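Local coordinates for methanol--corrinoid protein co-methyltransferase (Methanosarcina barkeri, PDB 2I2X) that transfers the methyl group of methanol to the cob(I)amide carried by its partner corrinoid protein MtaC, a step of methanogenesis, at residues A[63-68]-A[315-320]; A[83-88]-A[103-108]. All blocks are in the same frame, centred on the assembly; numbering follows the deposited sequence.

Interaction 1. Residues A[63-68]-A[315-320]; sequences ERITTD and VEYHGE. With ZN (zinc ion), chain R.
Arg64 begins the contact with its CB, 3.5 Å from the hydroxyl OH of Tyr317, while the rest of its extended chain runs off to His258 at the C terminus of another chain, where NE makes a salt bridge. One residue on, Ile65 lays CG1 over a face of the Tyr317 ring, 3.7 Å from the centroid and 19° off the normal: a CH-pi contact. The tyrosine reaches helix 55-76 because its CG stands anti to the backbone N (chi1 -179°). Asp68, a turn further along, receives the ring's far end: Tyr317 OH donates to OD2, which lies in the ring plane. The modelled OH to OD2 distance, 2.4 Å, is very short, and its exact length is doubtful. A phenylalanine in place of Tyr317 would keep the ring over Ile65 but would probably leave Asp68 OD2 without its donor from this loop. Just beyond, His318 NE2 (2.0 Å) and Glu320 OE2 bind a zinc ion, together with His318 and Glu320 of the second subunit. Tyr317 thus fastens to helix 55-76, by its hydroxyl and one ring face, the loop that leads into an intersubunit metal site.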
loop_
_atom_site.group_PDB
_atom_site.type_symbol
_atom_site.label_atom_id
_atom_site.label_comp_id
_atom_site.label_asym_id
_atom_site.label_seq_id
_atom_site.Cartn_x
_atom_site.Cartn_y
_atom_site.Cartn_z
ATOM N N GLU A 63 19.798 -0.655 5.015
ATOM C CA GLU A 63 19.801 -1.531 6.181
ATOM C C GLU A 63 18.455 -1.515 6.872
ATOM O O GLU A 63 17.970 -2.551 7.324
ATOM C CB GLU A 63 20.908 -1.159 7.156
ATOM C CG GLU A 63 22.235 -1.693 6.686
ATOM C CD GLU A 63 23.385 -1.413 7.624
ATOM O OE1 GLU A 63 23.459 -0.318 8.205
ATOM O OE2 GLU A 63 24.246 -2.299 7.758
ATOM N N ARG A 64 17.837 -0.350 6.945
ATOM C CA ARG A 64 16.554 -0.265 7.618
ATOM C C ARG A 64 15.506 -1.022 6.803
ATOM O O ARG A 64 14.685 -1.743 7.376
ATOM C CB ARG A 64 16.139 1.195 7.834
ATOM C CG ARG A 64 16.859 1.867 8.986
ATOM C CD ARG A 64 16.676 3.379 8.956
ATOM N NE ARG A 64 17.213 3.930 10.191
ATOM C CZ ARG A 64 17.295 5.217 10.508
ATOM N NH1 ARG A 64 16.877 6.155 9.662
ATOM N NH2 ARG A 64 17.798 5.552 11.703
ATOM N N ILE A 65 15.575 -0.868 5.475
ATOM C CA ILE A 65 14.640 -1.498 4.549
ATOM C C ILE A 65 14.750 -3.017 4.720
ATOM O O ILE A 65 13.738 -3.709 4.898
ATOM C CB ILE A 65 14.904 -1.059 3.070
ATOM C CG1 ILE A 65 14.471 0.402 2.835
ATOM C CG2 ILE A 65 14.174 -1.948 2.104
ATOM C CD1 ILE A 65 15.118 1.064 1.591
ATOM N N THR A 66 15.993 -3.505 4.733
ATOM C CA THR A 66 16.272 -4.918 4.733
ATOM C C THR A 66 15.812 -5.525 6.047
ATOM O O THR A 66 15.125 -6.554 6.065
ATOM C CB THR A 66 17.769 -5.212 4.496
ATOM O OG1 THR A 66 18.216 -4.505 3.335
ATOM C CG2 THR A 66 18.005 -6.690 4.283
ATOM N N THR A 67 16.175 -4.887 7.146
ATOM C CA THR A 67 15.728 -5.351 8.430
ATOM C C THR A 67 14.213 -5.362 8.472
ATOM O O THR A 67 13.643 -6.338 8.884
ATOM C CB THR A 67 16.339 -4.515 9.574
ATOM O OG1 THR A 67 17.763 -4.717 9.567
ATOM C CG2 THR A 67 15.763 -4.913 10.928
ATOM N N ASP A 68 13.554 -4.306 8.027
ATOM C CA ASP A 68 12.089 -4.241 8.122
ATOM C C ASP A 68 11.335 -5.358 7.380
ATOM O O ASP A 68 10.358 -5.936 7.896
ATOM C CB ASP A 68 11.600 -2.884 7.636
ATOM C CG ASP A 68 11.863 -1.788 8.641
ATOM O OD1 ASP A 68 12.428 -2.085 9.726
ATOM O OD2 ASP A 68 11.515 -0.624 8.345
ATOM N N VAL A 315 8.135 1.488 -4.175
ATOM C CA VAL A 315 7.462 2.369 -3.249
ATOM C C VAL A 315 8.554 3.097 -2.469
ATOM O O VAL A 315 9.627 2.522 -2.202
ATOM C CB VAL A 315 6.565 1.559 -2.280
ATOM C CG1 VAL A 315 7.425 0.618 -1.365
ATOM C CG2 VAL A 315 5.612 2.481 -1.462
ATOM N N GLU A 316 8.292 4.352 -2.101
ATOM C CA GLU A 316 9.208 5.077 -1.222
ATOM C C GLU A 316 9.239 4.455 0.163
ATOM O O GLU A 316 8.210 4.084 0.696
ATOM C CB GLU A 316 8.828 6.549 -1.087
ATOM C CG GLU A 316 9.846 7.298 -0.237
ATOM C CD GLU A 316 9.470 8.711 -0.012
ATOM O OE1 GLU A 316 10.163 9.583 -0.591
ATOM O OE2 GLU A 316 8.462 8.946 0.723
ATOM N N TYR A 317 10.421 4.349 0.741
ATOM C CA TYR A 317 10.518 3.884 2.099
ATOM C C TYR A 317 10.028 4.969 3.078
ATOM O O TYR A 317 10.718 5.983 3.275
ATOM C CB TYR A 317 11.954 3.477 2.418
ATOM C CG TYR A 317 12.138 2.947 3.809
ATOM C CD1 TYR A 317 11.445 1.807 4.239
ATOM C CD2 TYR A 317 13.019 3.569 4.701
ATOM C CE1 TYR A 317 11.613 1.293 5.537
ATOM C CE2 TYR A 317 13.216 3.053 6.017
ATOM C CZ TYR A 317 12.500 1.913 6.416
ATOM O OH TYR A 317 12.662 1.413 7.685
ATOM N N HIS A 318 8.845 4.777 3.660
ATOM C CA HIS A 318 8.345 5.684 4.690
ATOM C C HIS A 318 7.310 5.019 5.602
ATOM O O HIS A 318 6.946 3.853 5.384
ATOM C CB HIS A 318 7.852 7.028 4.095
ATOM C CG HIS A 318 6.617 6.935 3.244
ATOM N ND1 HIS A 318 6.599 7.330 1.919
ATOM C CD2 HIS A 318 5.350 6.530 3.532
ATOM C CE1 HIS A 318 5.383 7.164 1.428
ATOM N NE2 HIS A 318 4.609 6.670 2.382
ATOM N N GLY A 319 6.854 5.744 6.625
ATOM C CA GLY A 319 5.911 5.209 7.624
ATOM C C GLY A 319 4.466 5.165 7.135
ATOM O O GLY A 319 4.026 6.097 6.459
ATOM N N GLU A 320 3.746 4.078 7.438
ATOM C CA GLU A 320 2.291 3.962 7.221
ATOM C C GLU A 320 1.679 3.538 8.573
ATOM O O GLU A 320 2.441 3.126 9.457
ATOM C CB GLU A 320 1.976 2.844 6.204
ATOM C CG GLU A 320 2.454 3.032 4.758
ATOM C CD GLU A 320 1.939 4.295 4.083
ATOM O OE1 GLU A 320 0.907 4.847 4.523
ATOM O OE2 GLU A 320 2.594 4.760 3.121
HETATM ZN ZN ZN R . 2.711 6.165 2.065
#

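Interaction 2. Residues A[83-88]-A[103-108]. With K (potassium ion), chain S.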
loop_
_atom_site.group_PDB
_atom_site.type_symbol
_atom_site.label_atom_id
_atom_site.label_comp_id
_atom_site.label_asym_id
_atom_site.label_seq_id
_atom_site.Cartn_x
_atom_site.Cartn_y
_atom_site.Cartn_z
ATOM N N LEU A 83 14.593 -9.697 -2.173
ATOM C CA LEU A 83 14.688 -8.232 -2.143
ATOM C C LEU A 83 15.306 -7.726 -3.454
ATOM O O LEU A 83 16.344 -8.237 -3.915
ATOM C CB LEU A 83 15.506 -7.756 -0.932
ATOM C CG LEU A 83 14.908 -7.943 0.492
ATOM C CD1 LEU A 83 15.091 -9.371 1.137
ATOM C CD2 LEU A 83 15.426 -6.847 1.445
ATOM N N GLU A 84 14.662 -6.748 -4.078
ATOM C CA GLU A 84 15.248 -6.142 -5.237
ATOM C C GLU A 84 15.637 -4.686 -4.970
ATOM O O GLU A 84 14.768 -3.839 -4.697
ATOM C CB GLU A 84 14.348 -6.241 -6.479
ATOM C CG GLU A 84 14.978 -5.470 -7.680
ATOM C CD GLU A 84 14.126 -5.373 -8.916
ATOM O OE1 GLU A 84 12.942 -5.786 -8.898
ATOM O OE2 GLU A 84 14.650 -4.860 -9.928
ATOM N N THR A 85 16.931 -4.400 -5.102
ATOM C CA THR A 85 17.450 -3.038 -5.015
ATOM C C THR A 85 17.705 -2.461 -6.403
ATOM O O THR A 85 18.643 -2.876 -7.092
ATOM C CB THR A 85 18.772 -2.986 -4.198
ATOM O OG1 THR A 85 18.581 -3.659 -2.942
ATOM C CG2 THR A 85 19.200 -1.567 -3.926
ATOM N N GLU A 86 16.868 -1.515 -6.819
ATOM C CA GLU A 86 17.107 -0.779 -8.051
ATOM C C GLU A 86 18.010 0.372 -7.766
ATOM O O GLU A 86 17.574 1.337 -7.186
ATOM C CB GLU A 86 15.810 -0.235 -8.630
ATOM C CG GLU A 86 14.878 -1.343 -9.057
ATOM C CD GLU A 86 13.619 -0.853 -9.707
ATOM O OE1 GLU A 86 12.851 -0.090 -9.076
ATOM O OE2 GLU A 86 13.372 -1.247 -10.868
ATOM N N HIS A 87 19.258 0.296 -8.214
ATOM C CA HIS A 87 20.231 1.377 -8.014
ATOM C C HIS A 87 19.647 2.763 -8.246
ATOM O O HIS A 87 19.050 3.004 -9.271
ATOM C CB HIS A 87 21.453 1.163 -8.910
ATOM C CG HIS A 87 22.368 0.075 -8.439
ATOM N ND1 HIS A 87 23.698 0.013 -8.796
ATOM C CD2 HIS A 87 22.157 -0.985 -7.615
ATOM C CE1 HIS A 87 24.261 -1.042 -8.231
ATOM N NE2 HIS A 87 23.349 -1.665 -7.513
ATOM N N VAL A 88 19.766 3.655 -7.264
ATOM C CA VAL A 88 19.779 5.097 -7.560
ATOM C C VAL A 88 21.044 5.354 -8.390
ATOM O O VAL A 88 22.021 4.606 -8.282
ATOM C CB VAL A 88 19.807 5.997 -6.288
ATOM C CG1 VAL A 88 18.544 5.824 -5.466
ATOM C CG2 VAL A 88 21.046 5.732 -5.467
ATOM N N HIS A 103 26.463 -5.460 0.134
ATOM C CA HIS A 103 27.099 -6.184 1.221
ATOM C C HIS A 103 26.331 -6.000 2.530
ATOM O O HIS A 103 26.139 -6.943 3.291
ATOM C CB HIS A 103 28.580 -5.787 1.363
ATOM C CG HIS A 103 29.343 -6.683 2.282
ATOM N ND1 HIS A 103 29.443 -6.443 3.638
ATOM C CD2 HIS A 103 30.008 -7.843 2.049
ATOM C CE1 HIS A 103 30.156 -7.409 4.196
ATOM N NE2 HIS A 103 30.504 -8.274 3.255
ATOM N N ALA A 104 25.885 -4.782 2.776
ATOM C CA ALA A 104 25.175 -4.497 3.991
ATOM C C ALA A 104 23.845 -5.241 4.023
ATOM O O ALA A 104 23.465 -5.756 5.081
ATOM C CB ALA A 104 24.972 -3.012 4.142
ATOM N N GLN A 105 23.152 -5.304 2.875
ATOM C CA GLN A 105 21.873 -6.047 2.747
ATOM C C GLN A 105 22.052 -7.552 2.974
ATOM O O GLN A 105 21.338 -8.144 3.792
ATOM C CB GLN A 105 21.219 -5.797 1.391
ATOM C CG GLN A 105 20.774 -4.368 1.149
ATOM C CD GLN A 105 19.813 -4.245 -0.028
ATOM O OE1 GLN A 105 18.588 -4.312 0.146
ATOM N NE2 GLN A 105 20.352 -4.035 -1.219
ATOM N N LYS A 106 23.018 -8.164 2.278
ATOM C CA LYS A 106 23.256 -9.615 2.400
ATOM C C LYS A 106 23.620 -10.052 3.820
ATOM O O LYS A 106 23.238 -11.158 4.255
ATOM C CB LYS A 106 24.330 -10.116 1.418
ATOM C CG LYS A 106 24.286 -11.636 1.199
ATOM C CD LYS A 106 22.851 -12.012 0.728
ATOM C CE LYS A 106 22.778 -13.344 0.090
ATOM N NZ LYS A 106 23.402 -13.349 -1.284
ATOM N N THR A 107 24.364 -9.196 4.525
ATOM C CA THR A 107 24.783 -9.471 5.894
ATOM C C THR A 107 23.538 -9.694 6.773
ATOM O O THR A 107 23.454 -10.680 7.496
ATOM C CB THR A 107 25.690 -8.331 6.474
ATOM O OG1 THR A 107 26.893 -8.188 5.688
ATOM C CG2 THR A 107 26.046 -8.596 7.942
ATOM N N ILE A 108 22.573 -8.784 6.684
ATOM C CA ILE A 108 21.336 -8.911 7.450
ATOM C C ILE A 108 20.543 -10.158 7.012
ATOM O O ILE A 108 20.051 -10.923 7.865
ATOM C CB ILE A 108 20.486 -7.640 7.328
ATOM C CG1 ILE A 108 21.165 -6.495 8.095
ATOM C CG2 ILE A 108 19.043 -7.893 7.749
ATOM C CD1 ILE A 108 20.791 -5.115 7.594
HETATM K K K S . 11.899 -0.147 -12.321
#
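Gln105 meets Thr85 because each holds its first side-chain branch anti to its own carbonyl carbon: CG of Gln105 (chi1 -65°), from where the chain runs out extended, and OG1 of Thr85 (chi1 -51°). The two side chains approach from opposite directions, between a strand and a helix of the TIM barrel. Strand 80-86 and helix 95-116 are the first two elements of a beta-alpha-beta crossover, completed by the parallel strand 119-126, next to 80-86 in the sheet. The bond itself is nearly straight, Gln105 NE2 donating to Thr85 OG1 with 164° at the hydrogen. Its modelled NE2 to OG1 distance of 2.5 Å is very short, so the exact length is doubtful. Tyr45 OH also hydrogen-bonds to Thr85 OG1, which gives that hydroxyl two partners and should limit its rotation. Gln105 also packs on Tyr45 and on His124 of strand 119-126. Glu84, between the two residues that face the helix, points the opposite way. At the end of the strand the chain serves the metal centre: Glu86, with Glu164 and Glu313, binds a potassium ion, its OE2 2.3 Å from the metal. Back at the helix, Leu83 adds a looser touch, its methyl CD2 4.3 Å from Gln105 OE1.

From the N terminus, the chain runs through strand 40-43 into helix 55-76, which carries residues 63-68, then enters strand 80-86 and passes by way of helix 89-93 to helix 95-116. There interaction 2 closes a short, almost wholly helical loop of neighbouring barrel elements. Interaction 1 closes only much later, when the chain has built the remaining strands of the parallel sheet and comes back at 315-320, so the short loop is nested inside the long one. The two contacts meet between helices 55-76 and 95-116: Thr66 OG1 makes a weak hydrogen bond to Gln105 OE1, and Thr66 and Thr67 pack on Ile108. Helix 55-76 thus lies between the loop leading to the zinc ion shared between subunits and helix 95-116.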